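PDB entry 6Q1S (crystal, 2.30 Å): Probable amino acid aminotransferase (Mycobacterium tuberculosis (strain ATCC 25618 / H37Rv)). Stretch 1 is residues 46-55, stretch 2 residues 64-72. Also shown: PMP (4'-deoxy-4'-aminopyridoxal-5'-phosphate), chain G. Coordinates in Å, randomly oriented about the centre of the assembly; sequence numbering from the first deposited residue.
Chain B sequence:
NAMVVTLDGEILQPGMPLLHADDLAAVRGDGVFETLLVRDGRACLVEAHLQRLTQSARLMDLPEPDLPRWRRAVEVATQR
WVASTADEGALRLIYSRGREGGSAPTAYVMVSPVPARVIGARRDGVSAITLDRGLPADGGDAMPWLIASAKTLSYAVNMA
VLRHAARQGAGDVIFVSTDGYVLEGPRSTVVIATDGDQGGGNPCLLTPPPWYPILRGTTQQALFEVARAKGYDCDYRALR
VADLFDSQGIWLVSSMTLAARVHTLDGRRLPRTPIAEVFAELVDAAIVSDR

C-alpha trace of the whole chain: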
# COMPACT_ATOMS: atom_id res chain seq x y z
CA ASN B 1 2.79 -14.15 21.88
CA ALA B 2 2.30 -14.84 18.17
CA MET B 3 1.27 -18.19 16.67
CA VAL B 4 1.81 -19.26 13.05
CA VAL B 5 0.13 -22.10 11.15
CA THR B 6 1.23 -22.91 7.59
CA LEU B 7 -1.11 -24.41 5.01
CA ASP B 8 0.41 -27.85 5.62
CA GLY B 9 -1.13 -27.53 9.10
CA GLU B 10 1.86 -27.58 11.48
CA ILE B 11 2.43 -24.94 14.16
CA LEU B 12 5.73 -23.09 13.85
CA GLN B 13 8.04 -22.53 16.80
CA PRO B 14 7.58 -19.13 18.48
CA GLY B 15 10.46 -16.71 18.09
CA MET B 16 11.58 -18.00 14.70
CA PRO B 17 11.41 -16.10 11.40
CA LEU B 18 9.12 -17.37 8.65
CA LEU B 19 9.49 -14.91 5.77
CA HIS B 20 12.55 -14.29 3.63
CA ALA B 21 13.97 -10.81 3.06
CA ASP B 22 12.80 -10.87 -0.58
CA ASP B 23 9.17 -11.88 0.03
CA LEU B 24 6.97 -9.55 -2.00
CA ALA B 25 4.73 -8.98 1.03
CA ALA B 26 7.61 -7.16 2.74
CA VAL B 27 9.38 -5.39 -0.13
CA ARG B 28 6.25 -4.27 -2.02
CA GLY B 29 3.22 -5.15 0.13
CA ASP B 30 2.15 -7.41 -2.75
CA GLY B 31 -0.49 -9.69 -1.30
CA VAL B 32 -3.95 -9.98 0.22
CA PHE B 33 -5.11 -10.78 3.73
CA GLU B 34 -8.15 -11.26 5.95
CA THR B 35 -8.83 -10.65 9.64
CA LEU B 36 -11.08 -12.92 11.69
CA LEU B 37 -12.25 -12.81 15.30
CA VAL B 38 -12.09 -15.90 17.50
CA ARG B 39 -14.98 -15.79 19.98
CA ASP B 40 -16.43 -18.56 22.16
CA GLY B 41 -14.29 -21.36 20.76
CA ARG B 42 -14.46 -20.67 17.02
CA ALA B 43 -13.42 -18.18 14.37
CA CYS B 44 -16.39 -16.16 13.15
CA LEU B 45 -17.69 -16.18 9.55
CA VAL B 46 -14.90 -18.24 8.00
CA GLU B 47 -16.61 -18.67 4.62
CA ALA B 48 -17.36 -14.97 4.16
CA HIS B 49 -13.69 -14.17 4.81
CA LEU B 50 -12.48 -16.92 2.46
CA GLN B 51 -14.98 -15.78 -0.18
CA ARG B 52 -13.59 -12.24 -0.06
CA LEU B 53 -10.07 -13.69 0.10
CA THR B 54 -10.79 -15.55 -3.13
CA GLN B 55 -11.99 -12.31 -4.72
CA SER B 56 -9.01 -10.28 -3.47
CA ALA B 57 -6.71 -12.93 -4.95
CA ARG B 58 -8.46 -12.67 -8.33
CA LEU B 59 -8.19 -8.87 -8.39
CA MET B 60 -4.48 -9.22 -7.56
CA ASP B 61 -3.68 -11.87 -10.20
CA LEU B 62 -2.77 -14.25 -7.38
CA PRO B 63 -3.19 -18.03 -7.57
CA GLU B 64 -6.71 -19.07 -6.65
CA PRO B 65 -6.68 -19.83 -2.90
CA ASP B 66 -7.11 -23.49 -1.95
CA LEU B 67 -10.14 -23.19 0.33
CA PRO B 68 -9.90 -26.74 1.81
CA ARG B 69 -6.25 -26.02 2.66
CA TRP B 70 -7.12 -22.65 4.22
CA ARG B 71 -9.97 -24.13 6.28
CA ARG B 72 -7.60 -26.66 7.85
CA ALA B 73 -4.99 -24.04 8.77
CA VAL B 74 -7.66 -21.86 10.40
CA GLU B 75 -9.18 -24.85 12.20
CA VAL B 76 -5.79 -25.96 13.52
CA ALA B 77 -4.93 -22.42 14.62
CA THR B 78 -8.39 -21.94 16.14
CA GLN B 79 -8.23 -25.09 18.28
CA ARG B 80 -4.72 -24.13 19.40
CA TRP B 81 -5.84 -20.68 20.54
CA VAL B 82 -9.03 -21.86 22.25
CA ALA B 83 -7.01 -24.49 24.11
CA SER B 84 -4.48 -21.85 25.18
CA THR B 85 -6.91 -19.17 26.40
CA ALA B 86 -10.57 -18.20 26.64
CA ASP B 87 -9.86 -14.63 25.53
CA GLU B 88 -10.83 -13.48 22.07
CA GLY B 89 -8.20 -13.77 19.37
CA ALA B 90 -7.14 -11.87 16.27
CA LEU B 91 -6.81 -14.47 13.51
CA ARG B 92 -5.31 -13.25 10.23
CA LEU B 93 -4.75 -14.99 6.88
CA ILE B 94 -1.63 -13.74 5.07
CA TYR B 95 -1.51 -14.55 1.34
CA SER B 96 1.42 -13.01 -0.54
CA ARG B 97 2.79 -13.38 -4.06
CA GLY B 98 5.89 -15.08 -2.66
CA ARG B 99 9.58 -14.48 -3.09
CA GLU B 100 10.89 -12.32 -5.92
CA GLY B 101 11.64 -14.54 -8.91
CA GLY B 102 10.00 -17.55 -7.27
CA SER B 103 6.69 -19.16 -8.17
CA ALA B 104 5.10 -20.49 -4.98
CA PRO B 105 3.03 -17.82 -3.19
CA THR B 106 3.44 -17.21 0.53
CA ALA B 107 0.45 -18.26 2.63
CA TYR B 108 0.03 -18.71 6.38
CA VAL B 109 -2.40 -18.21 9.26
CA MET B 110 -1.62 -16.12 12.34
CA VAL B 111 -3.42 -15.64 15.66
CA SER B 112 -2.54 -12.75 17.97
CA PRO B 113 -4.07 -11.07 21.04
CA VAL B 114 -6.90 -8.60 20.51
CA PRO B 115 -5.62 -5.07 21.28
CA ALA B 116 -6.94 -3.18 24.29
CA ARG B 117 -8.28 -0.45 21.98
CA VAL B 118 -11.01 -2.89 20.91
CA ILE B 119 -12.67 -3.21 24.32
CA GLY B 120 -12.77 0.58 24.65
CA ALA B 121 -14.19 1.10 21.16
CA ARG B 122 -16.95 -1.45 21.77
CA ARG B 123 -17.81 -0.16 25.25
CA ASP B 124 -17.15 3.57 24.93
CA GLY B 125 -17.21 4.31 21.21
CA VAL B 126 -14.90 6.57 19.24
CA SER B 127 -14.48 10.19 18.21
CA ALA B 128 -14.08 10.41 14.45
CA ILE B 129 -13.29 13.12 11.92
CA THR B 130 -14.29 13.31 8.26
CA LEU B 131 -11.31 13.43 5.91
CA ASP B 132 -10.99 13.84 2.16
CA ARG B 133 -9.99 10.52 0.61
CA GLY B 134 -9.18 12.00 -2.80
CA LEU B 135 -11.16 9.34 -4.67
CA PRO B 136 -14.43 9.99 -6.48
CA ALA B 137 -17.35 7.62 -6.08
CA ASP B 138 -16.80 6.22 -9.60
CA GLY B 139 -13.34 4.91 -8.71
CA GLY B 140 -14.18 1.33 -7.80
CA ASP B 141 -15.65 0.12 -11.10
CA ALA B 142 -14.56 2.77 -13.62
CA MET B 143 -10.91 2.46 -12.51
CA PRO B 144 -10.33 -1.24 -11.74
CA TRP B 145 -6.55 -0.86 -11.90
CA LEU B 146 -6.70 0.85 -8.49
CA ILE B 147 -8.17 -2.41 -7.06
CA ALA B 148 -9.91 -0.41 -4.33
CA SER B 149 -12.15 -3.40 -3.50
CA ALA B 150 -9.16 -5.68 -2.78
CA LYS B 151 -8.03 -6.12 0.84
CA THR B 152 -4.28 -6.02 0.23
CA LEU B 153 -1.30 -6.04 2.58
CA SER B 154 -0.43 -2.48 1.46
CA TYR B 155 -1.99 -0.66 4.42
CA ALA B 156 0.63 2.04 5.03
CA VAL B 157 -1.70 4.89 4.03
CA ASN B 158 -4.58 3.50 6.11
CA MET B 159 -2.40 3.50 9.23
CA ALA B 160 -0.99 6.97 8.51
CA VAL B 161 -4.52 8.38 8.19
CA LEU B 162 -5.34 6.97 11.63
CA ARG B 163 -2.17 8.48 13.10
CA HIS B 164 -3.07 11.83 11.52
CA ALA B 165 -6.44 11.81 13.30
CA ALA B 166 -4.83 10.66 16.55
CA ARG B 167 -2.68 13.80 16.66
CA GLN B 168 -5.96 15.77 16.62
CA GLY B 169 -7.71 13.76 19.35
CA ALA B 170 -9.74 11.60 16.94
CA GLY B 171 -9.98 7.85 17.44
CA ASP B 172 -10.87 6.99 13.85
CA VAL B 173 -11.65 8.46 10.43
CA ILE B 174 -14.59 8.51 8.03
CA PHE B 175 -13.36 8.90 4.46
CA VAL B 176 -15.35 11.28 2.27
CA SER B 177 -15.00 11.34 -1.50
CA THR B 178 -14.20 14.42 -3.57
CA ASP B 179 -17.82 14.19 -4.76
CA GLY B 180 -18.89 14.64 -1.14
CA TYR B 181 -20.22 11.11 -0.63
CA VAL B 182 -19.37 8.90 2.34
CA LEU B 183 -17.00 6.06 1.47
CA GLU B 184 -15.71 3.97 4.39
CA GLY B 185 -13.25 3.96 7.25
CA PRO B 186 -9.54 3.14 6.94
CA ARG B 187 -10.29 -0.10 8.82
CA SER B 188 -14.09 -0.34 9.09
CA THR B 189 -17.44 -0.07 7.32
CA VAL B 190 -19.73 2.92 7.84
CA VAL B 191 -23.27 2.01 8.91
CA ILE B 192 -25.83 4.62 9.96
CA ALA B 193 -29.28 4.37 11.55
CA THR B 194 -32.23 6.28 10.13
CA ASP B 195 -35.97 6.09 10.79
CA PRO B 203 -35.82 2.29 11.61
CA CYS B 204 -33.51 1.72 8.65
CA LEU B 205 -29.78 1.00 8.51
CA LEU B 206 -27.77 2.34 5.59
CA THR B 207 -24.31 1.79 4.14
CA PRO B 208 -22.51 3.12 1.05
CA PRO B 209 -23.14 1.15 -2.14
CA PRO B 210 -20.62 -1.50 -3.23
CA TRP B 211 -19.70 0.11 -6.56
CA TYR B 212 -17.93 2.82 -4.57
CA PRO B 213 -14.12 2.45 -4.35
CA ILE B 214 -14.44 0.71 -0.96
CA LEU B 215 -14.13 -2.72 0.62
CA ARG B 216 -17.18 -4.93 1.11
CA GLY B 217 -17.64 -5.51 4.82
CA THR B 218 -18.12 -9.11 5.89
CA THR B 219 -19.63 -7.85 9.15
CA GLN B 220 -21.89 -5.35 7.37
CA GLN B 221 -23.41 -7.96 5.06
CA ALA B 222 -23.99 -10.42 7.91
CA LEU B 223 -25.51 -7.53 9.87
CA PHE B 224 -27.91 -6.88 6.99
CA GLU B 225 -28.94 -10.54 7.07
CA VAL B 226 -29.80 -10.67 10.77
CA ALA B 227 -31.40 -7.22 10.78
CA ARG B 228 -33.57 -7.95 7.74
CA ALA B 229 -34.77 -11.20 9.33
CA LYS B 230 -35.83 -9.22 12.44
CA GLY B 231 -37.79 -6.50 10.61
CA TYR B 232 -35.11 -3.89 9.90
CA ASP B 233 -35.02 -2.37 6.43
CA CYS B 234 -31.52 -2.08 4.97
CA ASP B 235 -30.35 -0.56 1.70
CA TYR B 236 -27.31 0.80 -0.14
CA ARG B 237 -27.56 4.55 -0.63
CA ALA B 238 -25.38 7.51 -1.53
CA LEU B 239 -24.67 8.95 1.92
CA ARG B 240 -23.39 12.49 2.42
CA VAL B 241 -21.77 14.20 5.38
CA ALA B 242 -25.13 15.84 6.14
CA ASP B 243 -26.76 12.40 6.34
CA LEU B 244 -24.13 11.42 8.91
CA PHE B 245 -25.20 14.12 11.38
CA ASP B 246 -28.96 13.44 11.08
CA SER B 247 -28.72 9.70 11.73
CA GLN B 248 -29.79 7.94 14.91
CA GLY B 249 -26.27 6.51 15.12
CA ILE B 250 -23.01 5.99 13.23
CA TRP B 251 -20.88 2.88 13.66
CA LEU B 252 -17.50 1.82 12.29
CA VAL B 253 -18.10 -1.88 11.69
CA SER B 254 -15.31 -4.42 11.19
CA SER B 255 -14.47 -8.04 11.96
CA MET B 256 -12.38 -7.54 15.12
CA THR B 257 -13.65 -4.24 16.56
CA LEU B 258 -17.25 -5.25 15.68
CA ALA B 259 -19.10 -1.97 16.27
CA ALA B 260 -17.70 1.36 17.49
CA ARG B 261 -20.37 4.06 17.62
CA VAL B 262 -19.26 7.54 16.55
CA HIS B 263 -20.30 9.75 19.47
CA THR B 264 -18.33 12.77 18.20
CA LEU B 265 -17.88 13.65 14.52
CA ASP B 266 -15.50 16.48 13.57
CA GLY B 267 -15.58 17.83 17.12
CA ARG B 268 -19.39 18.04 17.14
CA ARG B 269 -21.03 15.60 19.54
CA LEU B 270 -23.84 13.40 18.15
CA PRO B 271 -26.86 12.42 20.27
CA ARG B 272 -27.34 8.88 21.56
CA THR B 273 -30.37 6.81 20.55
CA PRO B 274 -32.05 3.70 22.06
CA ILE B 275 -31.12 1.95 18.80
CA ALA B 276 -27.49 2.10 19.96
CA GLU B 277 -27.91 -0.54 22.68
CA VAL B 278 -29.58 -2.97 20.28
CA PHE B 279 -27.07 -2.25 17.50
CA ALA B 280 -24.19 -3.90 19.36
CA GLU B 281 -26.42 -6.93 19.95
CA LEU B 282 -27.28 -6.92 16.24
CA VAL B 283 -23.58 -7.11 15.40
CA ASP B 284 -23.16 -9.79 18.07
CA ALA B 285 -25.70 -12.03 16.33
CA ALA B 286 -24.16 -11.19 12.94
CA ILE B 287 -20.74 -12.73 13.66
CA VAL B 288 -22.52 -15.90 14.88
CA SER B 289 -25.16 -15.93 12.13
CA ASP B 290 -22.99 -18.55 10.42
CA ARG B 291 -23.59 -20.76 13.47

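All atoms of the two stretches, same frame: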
# COMPACT_ATOMS: atom_id res chain seq x y z
N VAL B 46 -16.08 -17.80 8.75
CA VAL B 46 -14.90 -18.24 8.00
C VAL B 46 -15.16 -18.15 6.50
O VAL B 46 -14.33 -17.62 5.75
CB VAL B 46 -14.50 -19.66 8.42
CG1 VAL B 46 -13.32 -20.14 7.60
CG2 VAL B 46 -14.18 -19.70 9.91
N GLU B 47 -16.32 -18.64 6.05
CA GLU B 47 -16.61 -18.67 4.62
C GLU B 47 -16.64 -17.28 4.01
O GLU B 47 -16.10 -17.05 2.93
CB GLU B 47 -17.92 -19.41 4.37
CG GLU B 47 -17.89 -20.88 4.72
CD GLU B 47 -16.71 -21.60 4.09
OE1 GLU B 47 -16.00 -22.33 4.81
OE2 GLU B 47 -16.49 -21.42 2.87
N ALA B 48 -17.28 -16.32 4.70
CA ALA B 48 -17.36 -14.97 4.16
C ALA B 48 -15.98 -14.33 4.03
O ALA B 48 -15.76 -13.50 3.14
CB ALA B 48 -18.27 -14.11 5.03
N HIS B 49 -15.05 -14.69 4.92
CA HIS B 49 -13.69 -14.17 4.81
C HIS B 49 -12.90 -14.88 3.72
O HIS B 49 -12.08 -14.27 3.04
CB HIS B 49 -12.98 -14.28 6.16
CG HIS B 49 -13.41 -13.25 7.15
ND1 HIS B 49 -14.47 -13.43 8.01
CD2 HIS B 49 -12.90 -12.02 7.44
CE1 HIS B 49 -14.61 -12.36 8.77
NE2 HIS B 49 -13.67 -11.49 8.44
N LEU B 50 -13.14 -16.19 3.54
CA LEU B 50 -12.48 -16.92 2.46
C LEU B 50 -13.10 -16.61 1.11
O LEU B 50 -12.43 -16.74 0.08
CB LEU B 50 -12.53 -18.42 2.73
CG LEU B 50 -11.77 -18.95 3.95
CD1 LEU B 50 -12.06 -20.43 4.14
CD2 LEU B 50 -10.28 -18.70 3.81
N GLN B 51 -14.37 -16.21 1.08
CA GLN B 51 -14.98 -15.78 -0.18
C GLN B 51 -14.37 -14.46 -0.64
O GLN B 51 -14.03 -14.30 -1.82
CB GLN B 51 -16.50 -15.65 -0.02
CG GLN B 51 -17.23 -16.98 -0.10
CD GLN B 51 -18.72 -16.85 0.14
OE1 GLN B 51 -19.22 -15.76 0.43
NE2 GLN B 51 -19.44 -17.96 0.04
N ARG B 52 -14.24 -13.50 0.27
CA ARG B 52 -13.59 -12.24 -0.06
C ARG B 52 -12.10 -12.44 -0.33
O ARG B 52 -11.53 -11.75 -1.19
CB ARG B 52 -13.80 -11.23 1.06
CG ARG B 52 -13.20 -9.87 0.81
CD ARG B 52 -13.74 -8.86 1.80
NE ARG B 52 -13.02 -8.93 3.07
CZ ARG B 52 -13.38 -8.28 4.17
NH1 ARG B 52 -14.46 -7.51 4.16
NH2 ARG B 52 -12.67 -8.40 5.28
N LEU B 53 -11.47 -13.37 0.38
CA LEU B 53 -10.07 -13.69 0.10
C LEU B 53 -9.90 -14.23 -1.31
O LEU B 53 -8.92 -13.91 -1.99
CB LEU B 53 -9.55 -14.69 1.13
CG LEU B 53 -8.07 -15.08 0.99
CD1 LEU B 53 -7.18 -13.93 1.44
CD2 LEU B 53 -7.77 -16.34 1.78
N THR B 54 -10.85 -15.05 -1.76
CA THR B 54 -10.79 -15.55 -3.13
C THR B 54 -10.94 -14.41 -4.13
O THR B 54 -10.27 -14.39 -5.17
CB THR B 54 -11.88 -16.60 -3.35
OG1 THR B 54 -11.64 -17.73 -2.49
CG2 THR B 54 -11.90 -17.07 -4.80
N GLN B 55 -11.78 -13.43 -3.81
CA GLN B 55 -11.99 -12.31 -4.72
C GLN B 55 -10.78 -11.38 -4.72
O GLN B 55 -10.37 -10.89 -5.78
CB GLN B 55 -13.26 -11.55 -4.33
CG GLN B 55 -14.53 -12.24 -4.78
CD GLN B 55 -14.68 -12.23 -6.29
OE1 GLN B 55 -14.12 -11.37 -6.96
NE2 GLN B 55 -15.42 -13.19 -6.82
N GLU B 64 -5.42 -18.90 -7.29
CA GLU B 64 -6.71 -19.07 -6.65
C GLU B 64 -6.52 -19.79 -5.32
O GLU B 64 -5.93 -20.89 -5.29
CB GLU B 64 -7.64 -19.86 -7.56
CG GLU B 64 -8.83 -20.50 -6.88
CD GLU B 64 -9.62 -21.40 -7.81
OE1 GLU B 64 -10.36 -22.27 -7.32
OE2 GLU B 64 -9.49 -21.23 -9.04
N PRO B 65 -6.96 -19.22 -4.20
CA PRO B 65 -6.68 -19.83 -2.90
C PRO B 65 -7.36 -21.19 -2.76
O PRO B 65 -8.52 -21.37 -3.14
CB PRO B 65 -7.23 -18.82 -1.89
CG PRO B 65 -8.17 -17.97 -2.67
CD PRO B 65 -7.64 -17.92 -4.06
N ASP B 66 -6.61 -22.14 -2.21
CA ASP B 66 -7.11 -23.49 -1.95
C ASP B 66 -7.95 -23.44 -0.68
O ASP B 66 -7.43 -23.48 0.43
CB ASP B 66 -5.95 -24.46 -1.80
CG ASP B 66 -6.36 -25.90 -1.99
OD1 ASP B 66 -6.22 -26.42 -3.12
OD2 ASP B 66 -6.84 -26.52 -1.02
N LEU B 67 -9.27 -23.35 -0.84
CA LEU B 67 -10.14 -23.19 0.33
C LEU B 67 -10.09 -24.38 1.29
O LEU B 67 -10.09 -24.14 2.51
CB LEU B 67 -11.59 -22.92 -0.11
CG LEU B 67 -11.89 -21.61 -0.84
CD1 LEU B 67 -10.88 -20.53 -0.46
CD2 LEU B 67 -11.90 -21.84 -2.34
N PRO B 68 -10.07 -25.64 0.84
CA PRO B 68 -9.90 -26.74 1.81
C PRO B 68 -8.60 -26.65 2.59
O PRO B 68 -8.57 -27.02 3.77
CB PRO B 68 -9.95 -28.00 0.94
CG PRO B 68 -10.75 -27.59 -0.25
CD PRO B 68 -10.38 -26.16 -0.50
N ARG B 69 -7.52 -26.18 1.96
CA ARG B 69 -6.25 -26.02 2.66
C ARG B 69 -6.31 -24.87 3.66
O ARG B 69 -5.74 -24.96 4.75
CB ARG B 69 -5.13 -25.80 1.64
CG ARG B 69 -3.77 -26.34 2.04
CD ARG B 69 -3.06 -26.95 0.83
NE ARG B 69 -1.64 -27.20 1.07
CZ ARG B 69 -0.66 -26.43 0.59
NH1 ARG B 69 -0.96 -25.37 -0.15
NH2 ARG B 69 0.60 -26.73 0.85
N TRP B 70 -6.98 -23.78 3.30
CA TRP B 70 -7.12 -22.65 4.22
C TRP B 70 -8.02 -23.01 5.41
O TRP B 70 -7.76 -22.57 6.53
CB TRP B 70 -7.67 -21.43 3.48
CG TRP B 70 -6.61 -20.67 2.75
CD1 TRP B 70 -6.38 -20.67 1.40
CD2 TRP B 70 -5.62 -19.80 3.32
NE1 TRP B 70 -5.32 -19.85 1.10
CE2 TRP B 70 -4.83 -19.30 2.26
CE3 TRP B 70 -5.33 -19.39 4.62
CZ2 TRP B 70 -3.78 -18.42 2.47
CZ3 TRP B 70 -4.28 -18.51 4.82
CH2 TRP B 70 -3.52 -18.04 3.75
N ARG B 71 -9.08 -23.78 5.18
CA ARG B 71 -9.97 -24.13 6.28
C ARG B 71 -9.28 -25.01 7.31
O ARG B 71 -9.63 -24.97 8.50
CB ARG B 71 -11.24 -24.83 5.76
CG ARG B 71 -12.23 -23.89 5.09
CD ARG B 71 -13.56 -24.59 4.83
NE ARG B 71 -13.64 -25.21 3.51
CZ ARG B 71 -14.25 -24.67 2.47
NH1 ARG B 71 -14.85 -23.49 2.59
NH2 ARG B 71 -14.28 -25.30 1.30
N ARG B 72 -8.32 -25.84 6.89
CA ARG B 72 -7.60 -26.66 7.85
C ARG B 72 -6.63 -25.82 8.68
O ARG B 72 -6.52 -26.01 9.90
CB ARG B 72 -6.85 -27.78 7.14
CG ARG B 72 -6.15 -28.74 8.10
CD ARG B 72 -5.44 -29.84 7.33
NE ARG B 72 -4.42 -29.30 6.44
CZ ARG B 72 -3.86 -29.99 5.45
NH1 ARG B 72 -4.22 -31.25 5.23
NH2 ARG B 72 -2.94 -29.43 4.68
N1 PMP G . -12.91 -1.27 5.08
C2 PMP G . -11.57 -1.44 5.17
C2A PMP G . -10.65 -0.57 4.36
C3 PMP G . -11.01 -2.49 6.05
O3 PMP G . -9.67 -2.69 6.16
C4 PMP G . -11.97 -3.32 6.82
C4A PMP G . -11.50 -4.41 7.75
N4A PMP G . -10.68 -3.82 8.83
C5 PMP G . -13.41 -3.03 6.64
C6 PMP G . -13.80 -2.01 5.77
C5A PMP G . -14.45 -3.83 7.39
O4P PMP G . -14.43 -5.18 6.93
P PMP G . -14.81 -6.39 7.92
O1P PMP G . -13.82 -6.39 9.07
O2P PMP G . -16.21 -6.19 8.43
O3P PMP G . -14.71 -7.70 7.16
O HOH W 1 -10.32 -19.83 -4.13

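L50 is the hub of this contact. Its CA-to-CB bond points toward the second stretch, and its m,t rotamer spreads the two methyls over different neighbours: CD2 lies 3.8 Å from W70 CB, while CD1 rests 3.6 Å from R71 CG, on the aliphatic part of that arginine. L67 completes the packing from one helical turn earlier. Its CA-to-CB bond points sideways, but the end of the side chain swings in, bringing L67 CD1 within 4.2 Å of L50 CB.

One turn along the first helix, the CA-to-CB bond of L53 also points toward the partner, and its side chain meets the tryptophan over one face. L53 CD2 sits 4.2 Å from the centroid of the five-membered ring of W70, only 10° off the ring normal, a well-centred CH-pi contact. The same methyl is 4.5 Å from P65 CB, so a single leucine branch touches both the loop and the helix that follows it.

The helix axes come no closer than 11.2 Å, with 134° between their N-to-C directions, a gap bridged by large side chains. The backbones draw nearer at the loop, where the CA atoms of T54 and P65 are 5.9 Å apart. Here T54 OG1 donates to L50 O (2.9 Å), satisfying the hydroxyl within its own helix, and lies 3.5 Å from both P65 CG and L67 CD1. A water donates to T54 OG1 (3.0 Å) and to P65 O (2.6 Å), linking the two stretches where no direct hydrogen bond joins this pair.

At the other end, E47 and R71 both start sideways and bend inward to form a salt bridge, E47 OE2 to R71 NH1 at 2.7 Å, with the carboxylate oxygen near the guanidinium plane. R71 NH1 also donates a weak hydrogen bond to E47 OE1 at 2.8 Å. R71 thus serves twice, its methylene packing against leucine and its charged end pairing with glutamate.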